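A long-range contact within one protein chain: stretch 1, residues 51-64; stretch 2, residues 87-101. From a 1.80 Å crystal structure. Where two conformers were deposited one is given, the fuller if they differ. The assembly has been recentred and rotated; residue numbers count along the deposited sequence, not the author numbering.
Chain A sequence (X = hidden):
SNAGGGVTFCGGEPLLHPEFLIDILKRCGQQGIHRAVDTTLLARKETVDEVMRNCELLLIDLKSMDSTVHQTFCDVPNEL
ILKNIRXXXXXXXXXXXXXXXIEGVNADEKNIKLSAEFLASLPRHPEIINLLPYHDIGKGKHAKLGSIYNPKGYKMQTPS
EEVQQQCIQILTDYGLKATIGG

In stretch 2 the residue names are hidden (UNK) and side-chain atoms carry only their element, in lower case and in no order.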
# COMPACT_ATOMS: atom_id res chain seq x y z
N VAL A 51 -14.89 10.32 10.96
CA VAL A 51 -13.98 9.92 9.87
C VAL A 51 -14.78 9.46 8.65
O VAL A 51 -14.52 9.89 7.53
CB VAL A 51 -12.99 8.83 10.30
CG1 VAL A 51 -12.27 8.24 9.06
CG2 VAL A 51 -11.96 9.41 11.29
N MSE A 52 -15.80 8.63 8.86
CA MSE A 52 -16.65 8.18 7.74
C MSE A 52 -17.35 9.34 7.01
O MSE A 52 -17.55 9.28 5.81
CB MSE A 52 -17.66 7.15 8.22
CG MSE A 52 -17.07 5.79 8.53
SE MSE A 52 -18.43 4.43 8.86
CE MSE A 52 -19.03 5.02 10.60
N ARG A 53 -17.71 10.39 7.73
CA ARG A 53 -18.31 11.55 7.09
C ARG A 53 -17.33 12.32 6.19
O ARG A 53 -17.75 13.13 5.37
CB ARG A 53 -18.90 12.49 8.14
CG ARG A 53 -20.19 11.98 8.73
CD ARG A 53 -20.89 13.06 9.52
NE ARG A 53 -20.39 13.12 10.88
CZ ARG A 53 -20.82 12.35 11.88
NH1 ARG A 53 -20.28 12.48 13.08
NH2 ARG A 53 -21.78 11.45 11.71
N ASN A 54 -16.03 12.03 6.33
CA ASN A 54 -15.00 12.81 5.67
C ASN A 54 -13.99 11.95 4.91
O ASN A 54 -12.82 12.32 4.76
CB ASN A 54 -14.31 13.70 6.69
CG ASN A 54 -15.26 14.73 7.29
OD1 ASN A 54 -15.62 15.72 6.62
ND2 ASN A 54 -15.68 14.51 8.53
N CYS A 55 -14.44 10.80 4.42
CA CYS A 55 -13.59 10.01 3.53
C CYS A 55 -14.42 9.10 2.67
O CYS A 55 -15.65 9.05 2.80
CB CYS A 55 -12.52 9.24 4.31
SG CYS A 55 -13.12 7.81 5.25
N GLU A 56 -13.75 8.41 1.76
CA GLU A 56 -14.38 7.54 0.79
C GLU A 56 -14.33 6.05 1.15
O GLU A 56 -15.13 5.27 0.65
CB GLU A 56 -13.72 7.73 -0.58
CG GLU A 56 -14.21 8.91 -1.35
CD GLU A 56 -13.82 10.25 -0.77
OE1 GLU A 56 -12.69 10.43 -0.30
OE2 GLU A 56 -14.67 11.15 -0.82
N LEU A 57 -13.36 5.66 1.99
CA LEU A 57 -13.05 4.25 2.23
C LEU A 57 -12.32 4.09 3.55
O LEU A 57 -11.42 4.88 3.85
CB LEU A 57 -12.13 3.74 1.11
CG LEU A 57 -11.66 2.31 1.16
CD1 LEU A 57 -12.85 1.35 0.96
CD2 LEU A 57 -10.58 2.06 0.08
N LEU A 58 -12.70 3.07 4.33
CA LEU A 58 -11.96 2.71 5.52
C LEU A 58 -11.11 1.48 5.25
O LEU A 58 -11.50 0.61 4.46
CB LEU A 58 -12.88 2.43 6.71
CG LEU A 58 -13.74 3.54 7.31
CD1 LEU A 58 -14.21 3.16 8.70
CD2 LEU A 58 -13.06 4.92 7.30
N LEU A 59 -9.96 1.42 5.90
CA LEU A 59 -9.05 0.29 5.83
C LEU A 59 -8.90 -0.24 7.25
O LEU A 59 -8.65 0.52 8.17
CB LEU A 59 -7.67 0.73 5.32
CG LEU A 59 -7.67 1.58 4.05
CD1 LEU A 59 -6.28 2.14 3.77
CD2 LEU A 59 -8.19 0.76 2.85
N ILE A 60 -9.10 -1.54 7.44
CA ILE A 60 -8.89 -2.13 8.76
C ILE A 60 -8.07 -3.40 8.64
O ILE A 60 -8.37 -4.25 7.80
CB ILE A 60 -10.23 -2.43 9.48
CG1 ILE A 60 -11.07 -1.16 9.62
CG2 ILE A 60 -9.97 -3.02 10.87
CD1 ILE A 60 -12.53 -1.38 10.06
N ASP A 61 -7.06 -3.54 9.50
CA ASP A 61 -6.24 -4.75 9.57
C ASP A 61 -6.94 -5.76 10.48
O ASP A 61 -7.41 -5.40 11.56
CB ASP A 61 -4.86 -4.45 10.18
CG ASP A 61 -3.97 -3.65 9.27
OD1 ASP A 61 -4.34 -3.40 8.11
OD2 ASP A 61 -2.89 -3.26 9.74
N LEU A 62 -6.97 -7.01 10.05
CA LEU A 62 -7.47 -8.10 10.89
C LEU A 62 -6.37 -9.15 11.01
O LEU A 62 -6.36 -10.16 10.32
CB LEU A 62 -8.73 -8.68 10.28
CG LEU A 62 -9.48 -9.74 11.08
CD1 LEU A 62 -9.83 -9.19 12.46
CD2 LEU A 62 -10.71 -10.20 10.31
N LYS A 63 -5.42 -8.89 11.90
CA LYS A 63 -4.21 -9.72 12.02
C LYS A 63 -4.50 -11.10 12.60
O LYS A 63 -3.90 -12.09 12.19
CB LYS A 63 -3.13 -9.00 12.84
CG LYS A 63 -2.19 -8.16 11.97
CD LYS A 63 -1.07 -7.52 12.78
CE LYS A 63 -1.32 -6.03 13.01
NZ LYS A 63 -0.48 -5.42 14.08
N SER A 64 -5.44 -11.17 13.54
CA SER A 64 -5.81 -12.46 14.13
C SER A 64 -7.13 -12.38 14.84
O SER A 64 -7.44 -11.37 15.48
CB SER A 64 -4.76 -12.93 15.16
OG SER A 64 -5.10 -14.24 15.61
N UNK A 87 -18.81 -1.83 13.48
CA UNK A 87 -19.42 -0.50 13.40
C UNK A 87 -19.45 0.02 11.97
O UNK A 87 -20.47 0.57 11.54
c UNK A 87 -18.73 0.50 14.32
n UNK A 87 -19.92 3.84 15.75
c UNK A 87 -20.95 3.87 16.61
n UNK A 87 -21.22 2.83 17.39
c UNK A 87 -19.03 2.69 15.56
c UNK A 87 -19.64 1.70 14.61
n UNK A 87 -21.70 4.96 16.69
N UNK A 88 -18.35 -0.14 11.24
CA UNK A 88 -18.29 0.30 9.86
C UNK A 88 -19.28 -0.48 8.99
O UNK A 88 -20.00 0.10 8.16
c UNK A 88 -16.86 0.18 9.31
c UNK A 88 -16.79 0.66 7.87
c UNK A 88 -15.90 1.00 10.21
N UNK A 89 -19.34 -1.79 9.20
CA UNK A 89 -20.29 -2.65 8.48
C UNK A 89 -21.74 -2.22 8.73
O UNK A 89 -22.56 -2.15 7.79
c UNK A 89 -20.07 -4.10 8.87
N UNK A 90 -22.06 -1.94 10.00
CA UNK A 90 -23.43 -1.54 10.37
C UNK A 90 -23.80 -0.15 9.85
O UNK A 90 -24.99 0.17 9.69
o UNK A 90 -23.96 -4.18 14.49
c UNK A 90 -23.68 -3.00 12.45
c UNK A 90 -23.61 -1.58 11.90
c UNK A 90 -23.76 -3.07 13.97
o UNK A 90 -23.63 -2.03 14.65
N UNK A 91 -22.78 0.67 9.59
CA UNK A 91 -22.95 1.99 8.99
C UNK A 91 -23.13 1.94 7.48
O UNK A 91 -23.34 2.97 6.86
c UNK A 91 -21.75 2.87 9.34
N UNK A 92 -23.06 0.74 6.89
CA UNK A 92 -23.18 0.52 5.45
C UNK A 92 -22.17 1.36 4.66
O UNK A 92 -22.53 2.01 3.69
c UNK A 92 -24.61 0.78 4.97
o UNK A 92 -24.21 -0.74 3.16
c UNK A 92 -24.87 0.24 3.57
o UNK A 92 -25.76 0.79 2.90
N UNK A 93 -20.93 1.33 5.11
CA UNK A 93 -19.87 2.18 4.58
C UNK A 93 -18.77 1.29 3.99
O UNK A 93 -18.46 0.24 4.55
c UNK A 93 -16.19 4.93 4.68
c UNK A 93 -17.04 3.94 5.13
c UNK A 93 -18.03 6.37 4.37
c UNK A 93 -18.41 4.16 5.21
c UNK A 93 -19.33 3.08 5.69
c UNK A 93 -16.69 6.14 4.30
c UNK A 93 -18.89 5.39 4.82
N UNK A 94 -18.17 1.70 2.83
CA UNK A 94 -17.17 0.85 2.21
C UNK A 94 -15.89 0.68 3.05
O UNK A 94 -15.34 1.66 3.56
c UNK A 94 -18.44 2.92 2.05
c UNK A 94 -16.83 1.57 0.90
c UNK A 94 -17.62 2.78 0.85
N UNK A 95 -15.44 -0.56 3.15
CA UNK A 95 -14.19 -0.85 3.84
C UNK A 95 -13.44 -1.99 3.19
O UNK A 95 -14.05 -2.88 2.55
c UNK A 95 -15.24 -2.40 5.64
c UNK A 95 -16.69 -4.71 6.23
c UNK A 95 -14.45 -1.13 5.33
c UNK A 95 -17.34 -3.61 5.73
c UNK A 95 -14.61 -3.53 6.15
c UNK A 95 -16.61 -2.45 5.44
o UNK A 95 -17.41 -5.85 6.52
c UNK A 95 -15.32 -4.69 6.44
N UNK A 96 -12.12 -1.97 3.35
CA UNK A 96 -11.24 -3.06 2.98
C UNK A 96 -10.71 -3.69 4.27
O UNK A 96 -10.44 -2.98 5.25
c UNK A 96 -10.16 -2.08 0.80
c UNK A 96 -10.00 -2.58 2.21
c UNK A 96 -9.02 -1.76 0.06
c UNK A 96 -11.49 -1.39 -1.11
c UNK A 96 -9.11 -1.28 -1.23
o UNK A 96 -10.40 -0.62 -3.10
c UNK A 96 -11.39 -1.88 0.20
c UNK A 96 -10.34 -1.11 -1.81
N UNK A 97 -10.52 -5.00 4.23
CA UNK A 97 -9.84 -5.72 5.30
C UNK A 97 -8.48 -6.19 4.78
O UNK A 97 -8.39 -6.78 3.71
c UNK A 97 -9.83 -7.80 6.74
c UNK A 97 -10.66 -6.94 5.77
c UNK A 97 -11.79 -5.80 7.80
c UNK A 97 -11.96 -6.47 6.43
N UNK A 98 -7.43 -5.93 5.55
CA UNK A 98 -6.10 -6.41 5.24
C UNK A 98 -5.65 -7.44 6.26
O UNK A 98 -5.78 -7.22 7.46
n UNK A 98 -3.74 -0.50 5.47
c UNK A 98 -5.49 -4.23 4.11
c UNK A 98 -6.26 -3.08 4.70
n UNK A 98 -5.33 -2.17 5.38
n UNK A 98 -4.61 -1.15 3.43
c UNK A 98 -4.56 -1.28 4.76
c UNK A 98 -5.12 -5.24 5.18
N UNK A 99 -5.12 -8.56 5.77
CA UNK A 99 -4.59 -9.61 6.63
C UNK A 99 -3.15 -9.87 6.22
O UNK A 99 -2.89 -10.51 5.20
c UNK A 99 -5.42 -10.89 6.54
c UNK A 99 -6.88 -10.60 6.91
c UNK A 99 -7.80 -11.83 6.75
c UNK A 99 -4.81 -11.99 7.47
N UNK A 100 -2.19 -9.32 6.98
CA UNK A 100 -0.80 -9.69 6.75
C UNK A 100 -0.70 -11.16 7.11
O UNK A 100 -1.06 -11.53 8.22
c UNK A 100 -1.00 -7.67 8.07
c UNK A 100 -2.32 -8.35 8.08
c UNK A 100 -0.03 -8.78 7.72
N UNK A 101 -0.32 -11.98 6.14
CA UNK A 101 -0.47 -13.43 6.24
C UNK A 101 0.89 -14.05 6.54
O UNK A 101 1.79 -14.00 5.71
c UNK A 101 -2.74 -15.61 5.94
c UNK A 101 -1.05 -13.98 4.94
c UNK A 101 -1.97 -15.85 3.56
c UNK A 101 -1.56 -15.42 4.96

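Position 87 carries three carbons, a nitrogen, then a carbon bearing two more nitrogens; it makes no contact with stretch 1: Arg 87. At 88 one carbon carries two others, and one tip lies 3.1 Å from Leu 58 CD1, closer than comfortable contact; the side chain was deposited in two conformers, one of which is given. A beta-branched side chain of three carbons is Val 88, and that tip is CG2. Position 89 has one carbon, pointing away: Ala 89. At 90 there are three carbons, the third carrying two oxygens, out of reach: Glu 90. Position 91 again has a single carbon, its CB 3.7 Å from Met 52 CE: Ala 91. At 92 two carbons end in two oxygens, the side chain points away and phi is positive, closing the helix in a Schellman motif: Asp 92.

Position 93 holds one carbon and a six-carbon ring without oxygen. Met 52 CG sits over one ring face, 3.9 Å from the centroid, a CH-pi contact, while Cys 55 O approaches the edge: Phe 93, whose CZ is 3.4 Å from Cys 55 O. At 94 three carbons close onto the backbone nitrogen and touch Glu 56, and the backbone O accepts a hydrogen bond from Leu 58 N at 3.1 Å: Pro 94.

Position 95 has one carbon, then a six-carbon ring bearing one oxygen, on the face shared with Leu 58; its CB is 4.1 Å from Leu 58 CB, but its end leads away: Tyr 95. The same atom set at 96 lies on the other face, with Leu 57 CD2 over the ring, 3.7 Å from its centroid: Tyr 96. Position 97 has four carbons forked at the first, the tip of the two-carbon arm 4.1 Å from Ile 60 CB: Ile 97. At 98 three carbons and a nitrogen precede a carbon with two nitrogens; Leu 59 CD1 covers one face of this group, and Asp 61 lies at its edge: Arg 98, whose NE forms a salt bridge with Asp 61 OD1 at 3.2 Å. Position 99 repeats the forked four carbons, touching Leu 62: Ile 99. At 100 three carbons close a ring onto the backbone nitrogen, against Lys 63: Pro 100. Position 101, four carbons forked at the second, points away: Leu 101.

The contact works as a parallel strand pair. Backbone hydrogen bonds set the register, pairing Leu 58 with Tyr 95 through Asp 61 with Arg 98. Side chains then alternate: Leu 58, Ile 60, Tyr 95 and Ile 97 on one face, where Val 88 packs against Leu 58 and Ile 60; Leu 59, Asp 61, Tyr 96 and Arg 98 on the other. Phe 93, ahead of the strand, packs against Met 52, Cys 55 and Leu 58.

Stretch 2 (87-101) RVAEADFPYYIRIPL
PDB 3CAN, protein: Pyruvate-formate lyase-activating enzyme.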